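Long-range contacts in fructose 1-phosphate kinase (Staphylococcus aureus, PDB 2JG5), which probably transfers a phosphate from ATP to fructose 1-phosphate, giving fructose 1,6-bisphosphate, as a member of the pfkB family of carbohydrate kinases: residues I232-P237 with V298-L303; F269-A274 with A290-K295. All blocks are in the same frame, centred on the assembly; numbering follows the deposited sequence.

Contact 1 of 2, residues I232-P237 with V298-L303; sequences IKAVNP and VTISVL
K233 and S301 exchange two backbone hydrogen bonds, and V235 and T299 exchange two more. K233 N reaches S301 O at 2.6 Å with a nearly straight N-H...O angle of 175°, while S301 N returns to K233 O at 2.9 Å. V235 N to T299 O spans 3.0 Å. A234-I300 between them and I232-V302 beyond K233-S301 are non-hydrogen-bonded pairs, the alternation of a regular antiparallel strand pair; the axes of strands 232-235 and 299-303 stand at 153°. CA-H...O contacts fill in the seam, as from A234 CA to T299 O.

Side chains then sort by face. On one, I232 CG2, anti to the backbone N, meets I300 CG2 at 3.8 Å, the two side chains crossing obliquely; I300 CD1 rests against A234 CB at 3.8 Å, and V298 CG1 adds a looser contact with the same methyl. On the K233 face, L303 lays CG and CD1 against K233 CB, CG at 3.8 Å, whereas the K233 chain, bent at chi2 and again at chi4, leads away from strand 299-303, and NZ makes a long, weak ion pair with D196.

Helix 265-280 covers the apolar face through I265, F269 and V273, and strand 223-226 flanks strand 230-235 on its other edge. The chemistry implies a division of labour: main-chain bonds hold the C-terminal edge strand in register, while apolar side chains pack strand on strand and seat that face on helix 265-280.

Contact 2 of 2, residues F269-A274 with A290-K295; sequences FQQAVA and AIEKIK
A274 presses its CB against CB of K295 at 3.3 Å, tighter than usual van der Waals contact, and the two CA atoms stand only 4.8 Å apart. Next to this point I294 CG2 lies over A274 CA at 3.7 Å, and I291 touches the alanine methyl more loosely through its own CG2. The small side chain of A274 thus faces a surface made by I291, I294 and K295, where the axes of the two helical segments come within 8.7 Å at an angle of 120°.

K295 continues the contact into a polar one. Its CG sits between the backbone N and the carbonyl carbon (chi1 77°), and the rest of the chain is extended beside Q271, pointing the same way. NZ donates to Q271 OE1 at 2.6 Å, lying tilted 33° from the carbonyl plane of the amide. The same NZ forms a longer salt bridge with E292 OE1, at 3.5 Å, within its own helix; E292 also pairs through OE2 with R288. The ammonium is therefore shared between a neutral amide and a carboxylate, which would be expected to stabilise its positive charge.

Q270 is extended beyond CG; its NE2 lies 2.9 Å from K295 O, but at a poor angle for a hydrogen bond, and probably bonds instead to V298 O. The segments belong to helices 265-280 and 288-295. Helix 247-260 packs on F269, Q271 and A272 through M255, A257 and T251, and F269 and V273 also touch strand 230-235.

Overall arrangement
The centres of contacts 1 and 2 lie 11 Å apart, on the same side of the chain's centre. Along the chain the order is strand 230-235, helix 265-280, helix 288-295 and strand 299-303, so contact 2 is nested within the loop that contact 1 closes. Helix 288-295 is followed, after a short connection, by strand 299-303, an outermost strand of the antiparallel sheet within this chain. The two contacts also touch directly: A234 CB of contact 1 lies 3.4 Å from F269 CE2 of contact 2, and equally close to V273 CG2. Sheet and helices together build the C-terminal end of this pfkB-family chain.

Contact 1 of 2, residues I232-P237 with V298-L303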
loop_
_atom_site.group_PDB
_atom_site.type_symbol
_atom_site.label_atom_id
_atom_site.label_comp_id
_atom_site.label_asym_id
_atom_site.label_seq_id
_atom_site.Cartn_x
_atom_site.Cartn_y
_atom_site.Cartn_z
ATOM N N ILE A 232 36.292 16.284 17.965
ATOM C CA ILE A 232 36.016 15.273 18.984
ATOM C C ILE A 232 35.889 13.884 18.365
ATOM O O ILE A 232 35.331 13.713 17.265
ATOM C CB ILE A 232 34.739 15.618 19.813
ATOM C CG1 ILE A 232 34.887 16.991 20.478
ATOM C CG2 ILE A 232 34.462 14.545 20.896
ATOM C CD1 ILE A 232 33.605 17.768 20.569
ATOM N N LYS A 233 36.424 12.896 19.071
ATOM C CA LYS A 233 36.307 11.513 18.632
ATOM C C LYS A 233 35.339 10.750 19.515
ATOM O O LYS A 233 35.513 10.677 20.737
ATOM C CB LYS A 233 37.675 10.827 18.589
ATOM C CG LYS A 233 37.643 9.378 18.110
ATOM C CD LYS A 233 37.181 9.253 16.664
ATOM C CE LYS A 233 36.887 7.815 16.283
ATOM N NZ LYS A 233 38.133 7.027 16.025
ATOM N N ALA A 234 34.305 10.200 18.888
ATOM C CA ALA A 234 33.394 9.286 19.564
ATOM C C ALA A 234 33.691 7.857 19.125
ATOM O O ALA A 234 33.931 7.589 17.938
ATOM C CB ALA A 234 31.962 9.643 19.270
ATOM N N VAL A 235 33.699 6.945 20.089
ATOM C CA VAL A 235 33.902 5.538 19.804
ATOM C C VAL A 235 32.753 4.754 20.453
ATOM O O VAL A 235 32.571 4.790 21.672
ATOM C CB VAL A 235 35.293 5.062 20.312
ATOM C CG1 VAL A 235 35.312 3.567 20.534
ATOM C CG2 VAL A 235 36.404 5.480 19.344
ATOM N N ASN A 236 31.968 4.062 19.633
ATOM C CA ASN A 236 30.832 3.304 20.146
ATOM C C ASN A 236 31.187 1.858 20.496
ATOM O O ASN A 236 32.146 1.306 19.941
ATOM C CB ASN A 236 29.627 3.378 19.182
ATOM C CG ASN A 236 29.983 3.046 17.738
ATOM O OD1 ASN A 236 30.040 3.931 16.889
ATOM N ND2 ASN A 236 30.202 1.770 17.451
ATOM N N PRO A 237 30.419 1.237 21.418
ATOM C CA PRO A 237 30.667 -0.170 21.738
ATOM C C PRO A 237 30.478 -1.061 20.514
ATOM O O PRO A 237 29.649 -0.768 19.650
ATOM C CB PRO A 237 29.600 -0.487 22.797
ATOM C CG PRO A 237 28.549 0.542 22.600
ATOM C CD PRO A 237 29.287 1.776 22.191
ATOM N N VAL A 298 29.824 4.956 25.230
ATOM C CA VAL A 298 30.475 5.730 24.183
ATOM C C VAL A 298 31.589 6.552 24.815
ATOM O O VAL A 298 31.370 7.283 25.786
ATOM C CB VAL A 298 29.461 6.633 23.409
ATOM C CG1 VAL A 298 30.174 7.547 22.412
ATOM C CG2 VAL A 298 28.425 5.780 22.695
ATOM N N THR A 299 32.790 6.401 24.275
ATOM C CA THR A 299 33.929 7.192 24.725
ATOM C C THR A 299 34.045 8.483 23.921
ATOM O O THR A 299 33.826 8.495 22.701
ATOM C CB THR A 299 35.222 6.388 24.626
ATOM O OG1 THR A 299 35.051 5.165 25.349
ATOM C CG2 THR A 299 36.387 7.161 25.228
ATOM N N ILE A 300 34.379 9.561 24.628
ATOM C CA ILE A 300 34.549 10.889 24.041
ATOM C C ILE A 300 35.978 11.355 24.276
ATOM O O ILE A 300 36.481 11.300 25.401
ATOM C CB ILE A 300 33.523 11.901 24.644
ATOM C CG1 ILE A 300 32.102 11.625 24.125
ATOM C CG2 ILE A 300 33.948 13.368 24.434
ATOM C CD1 ILE A 300 31.949 11.565 22.602
ATOM N N SER A 301 36.635 11.795 23.210
ATOM C CA SER A 301 37.996 12.298 23.304
ATOM C C SER A 301 38.166 13.519 22.429
ATOM O O SER A 301 37.634 13.571 21.317
ATOM C CB SER A 301 38.984 11.221 22.870
ATOM O OG SER A 301 38.815 10.065 23.664
ATOM N N VAL A 302 38.898 14.505 22.936
ATOM C CA VAL A 302 39.278 15.654 22.130
ATOM C C VAL A 302 40.432 15.211 21.227
ATOM O O VAL A 302 41.424 14.652 21.698
ATOM C CB VAL A 302 39.677 16.883 22.996
ATOM C CG1 VAL A 302 40.123 18.037 22.129
ATOM C CG2 VAL A 302 38.515 17.331 23.861
ATOM N N LEU A 303 40.264 15.434 19.924
ATOM C CA LEU A 303 41.298 15.146 18.947
ATOM C C LEU A 303 42.265 16.317 18.855
ATOM O O LEU A 303 43.478 16.130 18.959
ATOM C CB LEU A 303 40.678 14.838 17.575
ATOM C CG LEU A 303 40.133 13.416 17.409
ATOM C CD1 LEU A 303 39.230 13.311 16.212
ATOM C CD2 LEU A 303 41.280 12.447 17.292
#

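Contact 2 of 2, residues F269-A274 with A290-K295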
loop_
_atom_site.group_PDB
_atom_site.type_symbol
_atom_site.label_atom_id
_atom_site.label_comp_id
_atom_site.label_asym_id
_atom_site.label_seq_id
_atom_site.Cartn_x
_atom_site.Cartn_y
_atom_site.Cartn_z
ATOM N N PHE A 269 27.146 15.246 21.299
ATOM C CA PHE A 269 27.791 14.383 20.305
ATOM C C PHE A 269 27.787 12.930 20.776
ATOM O O PHE A 269 27.420 12.031 20.012
ATOM C CB PHE A 269 29.210 14.881 20.007
ATOM C CG PHE A 269 29.945 14.082 18.947
ATOM C CD1 PHE A 269 29.367 13.834 17.696
ATOM C CD2 PHE A 269 31.237 13.619 19.188
ATOM C CE1 PHE A 269 30.059 13.109 16.717
ATOM C CE2 PHE A 269 31.940 12.910 18.209
ATOM C CZ PHE A 269 31.348 12.648 16.980
ATOM N N GLN A 270 28.178 12.713 22.034
ATOM C CA GLN A 270 28.047 11.406 22.688
ATOM C C GLN A 270 26.629 10.825 22.561
ATOM O O GLN A 270 26.466 9.654 22.196
ATOM C CB GLN A 270 28.416 11.518 24.168
ATOM C CG GLN A 270 28.663 10.187 24.835
ATOM C CD GLN A 270 28.691 10.285 26.344
ATOM O OE1 GLN A 270 27.946 11.066 26.948
ATOM N NE2 GLN A 270 29.535 9.487 26.964
ATOM N N GLN A 271 25.621 11.644 22.871
ATOM C CA GLN A 271 24.212 11.272 22.704
ATOM C C GLN A 271 23.913 10.904 21.245
ATOM O O GLN A 271 23.234 9.917 20.974
ATOM C CB GLN A 271 23.298 12.415 23.171
ATOM C CG GLN A 271 21.817 12.215 22.894
ATOM C CD GLN A 271 20.950 12.830 23.960
ATOM O OE1 GLN A 271 20.731 12.233 25.014
ATOM N NE2 GLN A 271 20.440 14.035 23.697
ATOM N N ALA A 272 24.458 11.698 20.323
ATOM C CA ALA A 272 24.312 11.497 18.891
ATOM C C ALA A 272 24.804 10.116 18.449
ATOM O O ALA A 272 24.078 9.386 17.763
ATOM C CB ALA A 272 25.032 12.597 18.140
ATOM N N VAL A 273 26.019 9.756 18.870
ATOM C CA VAL A 273 26.625 8.460 18.534
ATOM C C VAL A 273 25.912 7.280 19.216
ATOM O O VAL A 273 25.716 6.220 18.604
ATOM C CB VAL A 273 28.170 8.456 18.770
ATOM C CG1 VAL A 273 28.748 7.084 18.564
ATOM C CG2 VAL A 273 28.856 9.444 17.817
ATOM N N ALA A 274 25.512 7.472 20.471
ATOM C CA ALA A 274 24.709 6.469 21.187
ATOM C C ALA A 274 23.427 6.152 20.426
ATOM O O ALA A 274 23.085 4.985 20.256
ATOM C CB ALA A 274 24.371 6.939 22.600
ATOM N N ALA A 290 17.786 1.859 25.441
ATOM C CA ALA A 290 18.914 1.400 24.627
ATOM C C ALA A 290 19.911 2.536 24.415
ATOM O O ALA A 290 21.121 2.330 24.476
ATOM C CB ALA A 290 18.437 0.842 23.294
ATOM N N ILE A 291 19.380 3.734 24.182
ATOM C CA ILE A 291 20.191 4.928 23.967
ATOM C C ILE A 291 21.007 5.265 25.215
ATOM O O ILE A 291 22.217 5.466 25.121
ATOM C CB ILE A 291 19.320 6.144 23.532
ATOM C CG1 ILE A 291 18.754 5.924 22.118
ATOM C CG2 ILE A 291 20.123 7.457 23.627
ATOM C CD1 ILE A 291 17.577 6.839 21.743
ATOM N N GLU A 292 20.343 5.314 26.369
ATOM C CA GLU A 292 20.988 5.669 27.637
ATOM C C GLU A 292 22.028 4.643 28.048
ATOM O O GLU A 292 23.119 5.001 28.491
ATOM C CB GLU A 292 19.962 5.818 28.761
ATOM C CG GLU A 292 18.930 6.903 28.524
ATOM C CD GLU A 292 19.543 8.266 28.260
ATOM O OE1 GLU A 292 20.619 8.553 28.817
ATOM O OE2 GLU A 292 18.941 9.053 27.504
ATOM N N LYS A 293 21.672 3.371 27.901
ATOM C CA LYS A 293 22.584 2.260 28.142
ATOM C C LYS A 293 23.843 2.453 27.319
ATOM O O LYS A 293 24.946 2.315 27.838
ATOM C CB LYS A 293 21.906 0.944 27.759
ATOM C CG LYS A 293 22.686 -0.323 28.095
ATOM C CD LYS A 293 21.727 -1.507 28.269
ATOM C CE LYS A 293 20.919 -1.403 29.575
ATOM N NZ LYS A 293 19.920 -2.496 29.736
ATOM N N ILE A 294 23.665 2.809 26.049
ATOM C CA ILE A 294 24.775 2.891 25.106
ATOM C C ILE A 294 25.693 4.108 25.294
ATOM O O ILE A 294 26.900 3.981 25.123
ATOM C CB ILE A 294 24.306 2.720 23.633
ATOM C CG1 ILE A 294 23.911 1.257 23.401
ATOM C CG2 ILE A 294 25.387 3.176 22.649
ATOM C CD1 ILE A 294 23.863 0.836 21.961
ATOM N N LYS A 295 25.142 5.265 25.664
ATOM C CA LYS A 295 25.988 6.454 25.845
ATOM C C LYS A 295 26.902 6.418 27.075
ATOM O O LYS A 295 27.910 7.118 27.113
ATOM C CB LYS A 295 25.202 7.767 25.723
ATOM C CG LYS A 295 24.348 8.176 26.885
ATOM C CD LYS A 295 23.455 9.297 26.412
ATOM C CE LYS A 295 22.972 10.157 27.552
ATOM N NZ LYS A 295 22.036 11.177 27.048
#